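Local coordinates for C3-degrading proteinase (CppA protein) (Streptococcus pneumoniae, PDB 3E0R) that probably acts as a proteinase that degrades complement component C3, though both of its halves belong to families of the glyoxalase clan, at residues Glu164-Ser169 with Phe215-Tyr220; Arg71-Arg76 with Asn235-Trp240; His98-Tyr101 with Gly106-Phe109. One frame throughout, in Å; residues are numbered along the deposited sequence.

Contact 1: residues Glu164-Ser169 with Phe215-Tyr220; sequences ESFLES and FESTEY
Phe-166 sets one face of its ring over CE1 and CD1 of Phe-215, and that aromatic pair makes up most of this loop-to-loop contact. Going outward from the backbone, the CB of Phe-166 already lies 3.9 Å from Phe-215 CE1. At CG the rings are in firm van der Waals contact, with Phe-166 CG 3.7 Å from the same CE1, and CD2 stays beside CE1 and CD1 of Phe-215. Further out, Phe-215 CD1 stands 4.0 Å above the plane of the Phe-166 ring, over its centre. The two planes make an angle of 47° and the centroids are 4.9 Å apart, an oblique pairing that is neither a parallel stack nor a T-shape. At the tip, Phe-166 CZ runs up to the hydroxyl of Ser-217: OG lies 3.5 Å away, near the ring plane and at its edge. Ser-217 belongs to a type I beta turn, Phe-215 to Thr-218, that follows the end of helix 208-214; its chi1 of 74° points OG at the rim of the Phe-166 ring.

Ser-165 opens an ST turn, in which Leu-167 N donates to Ser-165 OG at 2.7 Å. Asp-233 is hydrogen-bonded to both Ser-165 OG and Phe-166 N, and Arg-234 adds a cation-pi contact to the Phe-166 ring. NZ of Lys-214, the last residue of helix 208-214, bonds Phe-166 O and links that helix to the first loop. The contact thus bridges the loop leading into helix 169-172 and the turn leaving helix 208-214, while Phe-215 packs on Leu-239 and Phe-241 of strand 238-243 and Leu-167 reaches strands 176-180 and 196-203.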
loop_
_atom_site.group_PDB
_atom_site.type_symbol
_atom_site.label_atom_id
_atom_site.label_comp_id
_atom_site.label_asym_id
_atom_site.label_seq_id
_atom_site.Cartn_x
_atom_site.Cartn_y
_atom_site.Cartn_z
ATOM N N GLU A 164 1.990 -15.237 13.928
ATOM C CA GLU A 164 3.038 -14.245 14.011
ATOM C C GLU A 164 3.589 -14.017 12.606
ATOM O O GLU A 164 3.744 -14.949 11.826
ATOM C CB GLU A 164 4.148 -14.758 14.930
ATOM C CG GLU A 164 3.911 -14.468 16.424
ATOM C CD GLU A 164 4.435 -13.082 16.834
ATOM O OE1 GLU A 164 5.677 -12.914 16.903
ATOM O OE2 GLU A 164 3.614 -12.163 17.082
ATOM N N SER A 165 3.863 -12.763 12.277
ATOM C CA SER A 165 4.515 -12.442 11.040
ATOM C C SER A 165 6.007 -12.764 11.172
ATOM O O SER A 165 6.604 -12.642 12.246
ATOM C CB SER A 165 4.322 -10.974 10.682
ATOM O OG SER A 165 5.144 -10.622 9.586
ATOM N N PHE A 166 6.577 -13.190 10.055
ATOM C CA PHE A 166 8.005 -13.245 9.863
ATOM C C PHE A 166 8.636 -11.854 9.938
ATOM O O PHE A 166 9.840 -11.746 10.189
ATOM C CB PHE A 166 8.355 -13.904 8.506
ATOM C CG PHE A 166 8.387 -15.400 8.549
ATOM C CD1 PHE A 166 9.398 -16.067 9.223
ATOM C CD2 PHE A 166 7.419 -16.148 7.916
ATOM C CE1 PHE A 166 9.435 -17.463 9.260
ATOM C CE2 PHE A 166 7.448 -17.529 7.954
ATOM C CZ PHE A 166 8.462 -18.186 8.621
ATOM N N LEU A 167 7.831 -10.812 9.704
ATOM C CA LEU A 167 8.287 -9.428 9.785
ATOM C C LEU A 167 8.494 -8.946 11.245
ATOM O O LEU A 167 7.576 -8.980 12.094
ATOM C CB LEU A 167 7.319 -8.542 9.006
ATOM C CG LEU A 167 7.201 -8.923 7.513
ATOM C CD1 LEU A 167 6.309 -7.892 6.736
ATOM C CD2 LEU A 167 8.614 -9.133 6.822
ATOM N N GLU A 168 9.729 -8.553 11.546
ATOM C CA GLU A 168 10.061 -8.046 12.878
ATOM C C GLU A 168 9.803 -6.551 12.919
ATOM O O GLU A 168 10.051 -5.854 11.935
ATOM C CB GLU A 168 11.525 -8.326 13.258
ATOM C CG GLU A 168 11.938 -9.803 13.316
ATOM C CD GLU A 168 10.971 -10.651 14.132
ATOM O OE1 GLU A 168 10.284 -10.088 15.020
ATOM O OE2 GLU A 168 10.878 -11.874 13.879
ATOM N N SER A 169 9.292 -6.071 14.052
ATOM C CA SER A 169 9.183 -4.620 14.342
ATOM C C SER A 169 10.524 -3.876 14.175
ATOM O O SER A 169 10.556 -2.676 13.838
ATOM C CB SER A 169 8.675 -4.407 15.787
ATOM O OG SER A 169 7.331 -4.858 15.927
ATOM N N PHE A 215 13.404 -18.069 6.656
ATOM C CA PHE A 215 12.252 -18.770 6.052
ATOM C C PHE A 215 12.412 -20.271 5.898
ATOM O O PHE A 215 11.640 -20.894 5.199
ATOM C CB PHE A 215 11.982 -18.175 4.665
ATOM C CG PHE A 215 11.589 -16.775 4.725
ATOM C CD1 PHE A 215 10.286 -16.445 5.061
ATOM C CD2 PHE A 215 12.534 -15.776 4.545
ATOM C CE1 PHE A 215 9.913 -15.134 5.152
ATOM C CE2 PHE A 215 12.183 -14.470 4.622
ATOM C CZ PHE A 215 10.864 -14.126 4.936
ATOM N N GLU A 216 13.411 -20.822 6.573
ATOM C CA GLU A 216 13.719 -22.243 6.611
ATOM C C GLU A 216 12.481 -23.122 6.886
ATOM O O GLU A 216 12.367 -24.230 6.357
ATOM C CB GLU A 216 14.768 -22.459 7.718
ATOM C CG GLU A 216 15.788 -23.583 7.530
ATOM C CD GLU A 216 16.772 -23.687 8.737
ATOM O OE1 GLU A 216 16.562 -22.971 9.769
ATOM O OE2 GLU A 216 17.755 -24.470 8.649
ATOM N N SER A 217 11.572 -22.633 7.721
ATOM C CA SER A 217 10.351 -23.382 8.084
ATOM C C SER A 217 9.235 -23.337 7.014
ATOM O O SER A 217 8.060 -23.632 7.321
ATOM C CB SER A 217 9.764 -22.834 9.410
ATOM O OG SER A 217 9.128 -21.563 9.224
ATOM N N THR A 218 9.598 -22.997 5.775
ATOM C CA THR A 218 8.611 -22.552 4.783
ATOM C C THR A 218 9.094 -22.674 3.298
ATOM O O THR A 218 10.261 -22.957 3.006
ATOM C CB THR A 218 8.159 -21.092 5.143
ATOM O OG1 THR A 218 6.857 -20.814 4.599
ATOM C CG2 THR A 218 9.157 -20.053 4.635
ATOM N N GLU A 219 8.140 -22.503 2.387
ATOM C CA GLU A 219 8.387 -22.313 0.962
ATOM C C GLU A 219 9.115 -20.975 0.715
ATOM O O GLU A 219 8.693 -19.898 1.213
ATOM C CB GLU A 219 7.057 -22.242 0.191
ATOM C CG GLU A 219 6.720 -23.384 -0.781
ATOM C CD GLU A 219 5.183 -23.425 -1.161
ATOM O OE1 GLU A 219 4.354 -22.774 -0.466
ATOM O OE2 GLU A 219 4.803 -24.120 -2.148
ATOM N N TYR A 220 10.176 -21.050 -0.079
ATOM C CA TYR A 220 10.791 -19.867 -0.623
ATOM C C TYR A 220 11.296 -20.135 -2.031
ATOM O O TYR A 220 11.277 -21.255 -2.487
ATOM C CB TYR A 220 11.860 -19.291 0.320
ATOM C CG TYR A 220 13.002 -20.210 0.627
ATOM C CD1 TYR A 220 14.038 -20.358 -0.291
ATOM C CD2 TYR A 220 13.103 -20.873 1.868
ATOM C CE1 TYR A 220 15.085 -21.213 -0.059
ATOM C CE2 TYR A 220 14.180 -21.743 2.136
ATOM C CZ TYR A 220 15.164 -21.918 1.144
ATOM O OH TYR A 220 16.280 -22.712 1.318
#

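Contact 2: residues Arg71-Arg76 with Asn235-Trp240; sequences RKKLAR and NNVELW
Lys-73 reaches from just ahead of strand 74-81 to an Asx turn, Asn-235 to Val-237, that leads into strand 238-243, so one lysine side chain spans between the two sheets of the protein. The polar part of the contact is at its tip. Lys-73 NZ donates to Asn-235 O at 2.8 Å, approaching nearly in line with the carbonyl (C=O...N angle 165°). The same NZ also bonds Val-188 O, so it is gripped in the interior by backbone oxygens of two different loops, which would probably offset a positive charge there. Asp-195 takes the backbone N-H groups of Lys-73 and Leu-74, anchoring the lysine at its root as well.

The apolar part lies along the shaft. With CG turned beside the backbone N (chi1 -63°) and the chain extended from there on, the methylenes run straight toward the turn. Lys-73 CD rests 3.7 Å from Val-237 CG2, and the two side chains pass each other in opposite directions. Val-237 also packs on Leu-199 of strand 196-203.

Within the turn, Asn-236 ND2 bonds the backbone O of Thr-187, the residue just before Val-188. The turn is closed by Asn-235 OD1, which accepts from Val-237 N at 3.1 Å, the donor standing 43° out of the amide carbonyl plane.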
loop_
_atom_site.group_PDB
_atom_site.type_symbol
_atom_site.label_atom_id
_atom_site.label_comp_id
_atom_site.label_asym_id
_atom_site.label_seq_id
_atom_site.Cartn_x
_atom_site.Cartn_y
_atom_site.Cartn_z
ATOM N N ARG A 71 -12.637 -8.508 7.465
ATOM C CA ARG A 71 -11.496 -7.639 7.450
ATOM C C ARG A 71 -10.554 -8.102 6.355
ATOM O O ARG A 71 -10.421 -9.329 6.071
ATOM C CB ARG A 71 -10.810 -7.607 8.821
ATOM C CG ARG A 71 -11.334 -6.532 9.701
ATOM C CD ARG A 71 -10.696 -6.530 11.076
ATOM N NE ARG A 71 -11.256 -5.448 11.880
ATOM C CZ ARG A 71 -10.734 -4.969 13.004
ATOM N NH1 ARG A 71 -9.598 -5.448 13.496
ATOM N NH2 ARG A 71 -11.365 -3.988 13.640
ATOM N N LYS A 72 -9.907 -7.128 5.729
ATOM C CA LYS A 72 -8.898 -7.440 4.700
ATOM C C LYS A 72 -7.569 -7.463 5.395
ATOM O O LYS A 72 -7.400 -6.844 6.444
ATOM C CB LYS A 72 -8.883 -6.386 3.588
ATOM C CG LYS A 72 -10.134 -6.278 2.754
ATOM C CD LYS A 72 -9.906 -5.326 1.551
ATOM C CE LYS A 72 -9.459 -6.068 0.285
ATOM N NZ LYS A 72 -9.067 -5.162 -0.859
ATOM N N LYS A 73 -6.608 -8.155 4.794
ATOM C CA LYS A 73 -5.208 -8.137 5.275
ATOM C C LYS A 73 -4.700 -6.674 5.311
ATOM O O LYS A 73 -4.043 -6.251 6.248
ATOM C CB LYS A 73 -4.345 -9.033 4.395
ATOM C CG LYS A 73 -4.743 -10.497 4.441
ATOM C CD LYS A 73 -3.794 -11.340 3.563
ATOM C CE LYS A 73 -4.430 -12.655 3.083
ATOM N NZ LYS A 73 -3.475 -13.556 2.345
ATOM N N LEU A 74 -5.084 -5.888 4.315
ATOM C CA LEU A 74 -4.813 -4.451 4.313
ATOM C C LEU A 74 -5.907 -3.813 5.127
ATOM O O LEU A 74 -7.050 -3.791 4.709
ATOM C CB LEU A 74 -4.778 -3.844 2.890
ATOM C CG LEU A 74 -4.414 -2.329 2.888
ATOM C CD1 LEU A 74 -2.996 -2.125 3.150
ATOM C CD2 LEU A 74 -4.794 -1.651 1.612
ATOM N N ALA A 75 -5.558 -3.335 6.309
ATOM C CA ALA A 75 -6.455 -2.571 7.155
ATOM C C ALA A 75 -6.613 -1.153 6.545
ATOM O O ALA A 75 -7.720 -0.771 6.183
ATOM C CB ALA A 75 -5.936 -2.539 8.618
ATOM N N ARG A 76 -5.510 -0.424 6.372
ATOM C CA ARG A 76 -5.519 0.875 5.670
ATOM C C ARG A 76 -4.197 1.133 4.943
ATOM O O ARG A 76 -3.167 0.820 5.474
ATOM C CB ARG A 76 -5.703 2.025 6.655
ATOM C CG ARG A 76 -7.130 2.380 7.044
ATOM C CD ARG A 76 -7.224 3.831 7.526
ATOM N NE ARG A 76 -6.313 4.050 8.644
ATOM C CZ ARG A 76 -6.311 5.132 9.443
ATOM N NH1 ARG A 76 -7.143 6.139 9.262
ATOM N NH2 ARG A 76 -5.446 5.218 10.435
ATOM N N ASN A 235 0.575 -15.405 6.936
ATOM C CA ASN A 235 -0.710 -15.028 6.391
ATOM C C ASN A 235 -0.824 -15.138 4.856
ATOM O O ASN A 235 -1.792 -14.667 4.240
ATOM C CB ASN A 235 -1.039 -13.603 6.856
ATOM C CG ASN A 235 -0.113 -12.534 6.261
ATOM O OD1 ASN A 235 0.773 -12.804 5.447
ATOM N ND2 ASN A 235 -0.358 -11.305 6.654
ATOM N N ASN A 236 0.188 -15.737 4.240
ATOM C CA ASN A 236 0.240 -15.952 2.794
ATOM C C ASN A 236 0.446 -14.732 1.851
ATOM O O ASN A 236 0.366 -14.869 0.647
ATOM C CB ASN A 236 -0.898 -16.886 2.336
ATOM C CG ASN A 236 -0.714 -18.291 2.873
ATOM O OD1 ASN A 236 0.395 -18.818 2.829
ATOM N ND2 ASN A 236 -1.750 -18.847 3.492
ATOM N N VAL A 237 0.791 -13.581 2.410
ATOM C CA VAL A 237 1.403 -12.473 1.662
ATOM C C VAL A 237 2.878 -12.848 1.304
ATOM O O VAL A 237 3.718 -13.199 2.156
ATOM C CB VAL A 237 1.301 -11.142 2.461
ATOM C CG1 VAL A 237 1.979 -9.952 1.747
ATOM C CG2 VAL A 237 -0.217 -10.805 2.782
ATOM N N GLU A 238 3.165 -12.805 0.028
ATOM C CA GLU A 238 4.499 -12.924 -0.476
ATOM C C GLU A 238 5.431 -11.803 -0.052
ATOM O O GLU A 238 5.049 -10.638 -0.025
ATOM C CB GLU A 238 4.436 -13.000 -2.009
ATOM C CG GLU A 238 3.820 -14.331 -2.459
ATOM C CD GLU A 238 3.831 -14.482 -3.954
ATOM O OE1 GLU A 238 4.186 -13.469 -4.602
ATOM O OE2 GLU A 238 3.486 -15.590 -4.466
ATOM N N LEU A 239 6.673 -12.164 0.259
ATOM C CA LEU A 239 7.686 -11.212 0.781
ATOM C C LEU A 239 8.868 -11.290 -0.133
ATOM O O LEU A 239 9.591 -12.271 -0.113
ATOM C CB LEU A 239 8.082 -11.556 2.223
ATOM C CG LEU A 239 6.924 -11.651 3.234
ATOM C CD1 LEU A 239 7.433 -12.275 4.514
ATOM C CD2 LEU A 239 6.172 -10.294 3.441
ATOM N N TRP A 240 9.044 -10.260 -0.957
ATOM C CA TRP A 240 10.081 -10.246 -1.977
ATOM C C TRP A 240 11.180 -9.283 -1.526
ATOM O O TRP A 240 10.916 -8.117 -1.183
ATOM C CB TRP A 240 9.434 -9.851 -3.293
ATOM C CG TRP A 240 10.304 -9.616 -4.561
ATOM C CD1 TRP A 240 11.364 -8.733 -4.700
ATOM C CD2 TRP A 240 10.069 -10.166 -5.880
ATOM N NE1 TRP A 240 11.785 -8.705 -6.016
ATOM C CE2 TRP A 240 11.020 -9.577 -6.755
ATOM C CE3 TRP A 240 9.112 -11.056 -6.407
ATOM C CZ2 TRP A 240 11.077 -9.878 -8.132
ATOM C CZ3 TRP A 240 9.164 -11.388 -7.778
ATOM C CH2 TRP A 240 10.161 -10.794 -8.629
#

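Contact 3: residues His98-Tyr101 with Gly106-Phe109; sequences HRLY and GYAF
Tyr-101 and Ala-108 face each other as the hydrogen-bonded pair of a beta hairpin made by strands 99-102 and 107-112, and Leu-100 with Phe-109 forms the adjoining non-hydrogen-bonded pair. The two short strand segments run antiparallel, their directions 153° apart. Side chains alternate between the sheet faces. On one, Tyr-101 CB meets Ala-108 CB at 4.1 Å, and the tyrosine ring turns an edge, not a face, to the other strand: Ala-108 O and Phe-109 CA both lie near its plane. Its OH is hydrogen-bonded to Glu-110 OE1.

On the opposite face, Leu-100 and Phe-109 both reach Leu-91 of helix 84-91, but their ends part. Leu-100 CG lies opposite the backbone N (chi1 -173°), which carries CD1 back over the partner strand to 3.4 Å from Ala-108 O; the same methyl brushes Tyr-107 CD1 and Phe-109 CB. Phe-109 CB, placed by the backbone, lies 3.2 Å from Arg-99 O. A chi1 of 68° turns the Phe-109 ring away from the partner strand, and it packs on Ile-87 as well.

Tyr-107 presents its ring edge to Tyr-101 O, and its CA lies 3.5 Å from that oxygen in a CA-H...O contact. The backbone rung itself is completed by Tyr-101 N to Ala-108 O at 2.8 Å and by Ala-108 N to Tyr-101 O at 3.1 Å.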
loop_
_atom_site.group_PDB
_atom_site.type_symbol
_atom_site.label_atom_id
_atom_site.label_comp_id
_atom_site.label_asym_id
_atom_site.label_seq_id
_atom_site.Cartn_x
_atom_site.Cartn_y
_atom_site.Cartn_z
ATOM N N HIS A 98 -14.716 9.493 1.454
ATOM C CA HIS A 98 -15.471 8.763 2.495
ATOM C C HIS A 98 -15.579 9.605 3.774
ATOM O O HIS A 98 -16.589 9.567 4.428
ATOM C CB HIS A 98 -14.827 7.405 2.814
ATOM C CG HIS A 98 -15.559 6.612 3.865
ATOM N ND1 HIS A 98 -16.769 5.980 3.623
ATOM C CD2 HIS A 98 -15.238 6.327 5.148
ATOM C CE1 HIS A 98 -17.166 5.357 4.718
ATOM N NE2 HIS A 98 -16.262 5.558 5.660
ATOM N N ARG A 99 -14.531 10.353 4.122
ATOM C CA ARG A 99 -14.475 11.109 5.386
ATOM C C ARG A 99 -13.357 12.130 5.339
ATOM O O ARG A 99 -12.295 11.861 4.748
ATOM C CB ARG A 99 -14.198 10.141 6.507
ATOM C CG ARG A 99 -14.652 10.602 7.846
ATOM C CD ARG A 99 -14.411 9.466 8.856
ATOM N NE ARG A 99 -15.184 8.268 8.551
ATOM C CZ ARG A 99 -16.424 8.059 8.950
ATOM N NH1 ARG A 99 -17.056 8.968 9.676
ATOM N NH2 ARG A 99 -17.031 6.939 8.619
ATOM N N LEU A 100 -13.586 13.281 5.951
ATOM C CA LEU A 100 -12.674 14.412 5.914
ATOM C C LEU A 100 -12.147 14.653 7.304
ATOM O O LEU A 100 -12.878 14.524 8.279
ATOM C CB LEU A 100 -13.402 15.667 5.394
ATOM C CG LEU A 100 -12.670 16.992 5.081
ATOM C CD1 LEU A 100 -11.499 16.883 4.041
ATOM C CD2 LEU A 100 -13.715 18.023 4.609
ATOM N N TYR A 101 -10.861 14.938 7.383
ATOM C CA TYR A 101 -10.183 15.248 8.634
ATOM C C TYR A 101 -9.420 16.551 8.457
ATOM O O TYR A 101 -9.308 17.073 7.355
ATOM C CB TYR A 101 -9.173 14.163 9.023
ATOM C CG TYR A 101 -9.739 12.775 9.173
ATOM C CD1 TYR A 101 -10.080 12.264 10.433
ATOM C CD2 TYR A 101 -9.908 11.956 8.062
ATOM C CE1 TYR A 101 -10.601 10.987 10.562
ATOM C CE2 TYR A 101 -10.423 10.704 8.166
ATOM C CZ TYR A 101 -10.764 10.195 9.422
ATOM O OH TYR A 101 -11.259 8.899 9.527
ATOM N N GLY A 106 -2.593 20.278 7.706
ATOM C CA GLY A 106 -3.664 20.556 6.747
ATOM C C GLY A 106 -4.833 19.588 6.797
ATOM O O GLY A 106 -5.035 18.869 7.770
ATOM N N TYR A 107 -5.607 19.576 5.726
ATOM C CA TYR A 107 -6.679 18.624 5.597
ATOM C C TYR A 107 -6.133 17.196 5.296
ATOM O O TYR A 107 -4.938 16.972 4.959
ATOM C CB TYR A 107 -7.722 19.116 4.579
ATOM C CG TYR A 107 -8.415 20.399 5.042
ATOM C CD1 TYR A 107 -9.549 20.370 5.894
ATOM C CD2 TYR A 107 -7.905 21.665 4.669
ATOM C CE1 TYR A 107 -10.180 21.590 6.320
ATOM C CE2 TYR A 107 -8.519 22.877 5.084
ATOM C CZ TYR A 107 -9.646 22.835 5.911
ATOM O OH TYR A 107 -10.221 24.038 6.314
ATOM N N ALA A 108 -7.003 16.233 5.519
ATOM C CA ALA A 108 -6.682 14.844 5.229
ATOM C C ALA A 108 -8.005 14.203 4.886
ATOM O O ALA A 108 -9.070 14.747 5.214
ATOM C CB ALA A 108 -6.062 14.193 6.424
ATOM N N PHE A 109 -7.965 13.071 4.202
ATOM C CA PHE A 109 -9.219 12.360 3.972
ATOM C C PHE A 109 -9.040 10.880 3.837
ATOM O O PHE A 109 -7.944 10.402 3.646
ATOM C CB PHE A 109 -10.015 12.958 2.770
ATOM C CG PHE A 109 -9.377 12.755 1.464
ATOM C CD1 PHE A 109 -9.722 11.655 0.685
ATOM C CD2 PHE A 109 -8.398 13.655 0.999
ATOM C CE1 PHE A 109 -9.112 11.432 -0.531
ATOM C CE2 PHE A 109 -7.774 13.452 -0.211
ATOM C CZ PHE A 109 -8.139 12.325 -0.988
#

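Contact 2 joins the N-terminal and C-terminal CppA regions through residues more than 150 positions apart, and the other two lie within the chain it closes: contact 3 first, in the N-terminal region, then contact 1, in the C-terminal one. Contacts 1 and 2 have centres 13 Å apart and touch, Leu-239 of contact 2 packing on Phe-215 and Leu-167. Contact 3 belongs to the seven-stranded sheet that also holds strand 74-81 of contact 2; their centres are 25 Å apart. Contacts 1 and 3 lie about 36 Å apart between centres, on opposite sides of the chain's centre. Of the three, contact 2 alone pairs the two regions, and it links the two sheets, in each of which strands of both regions lie side by side.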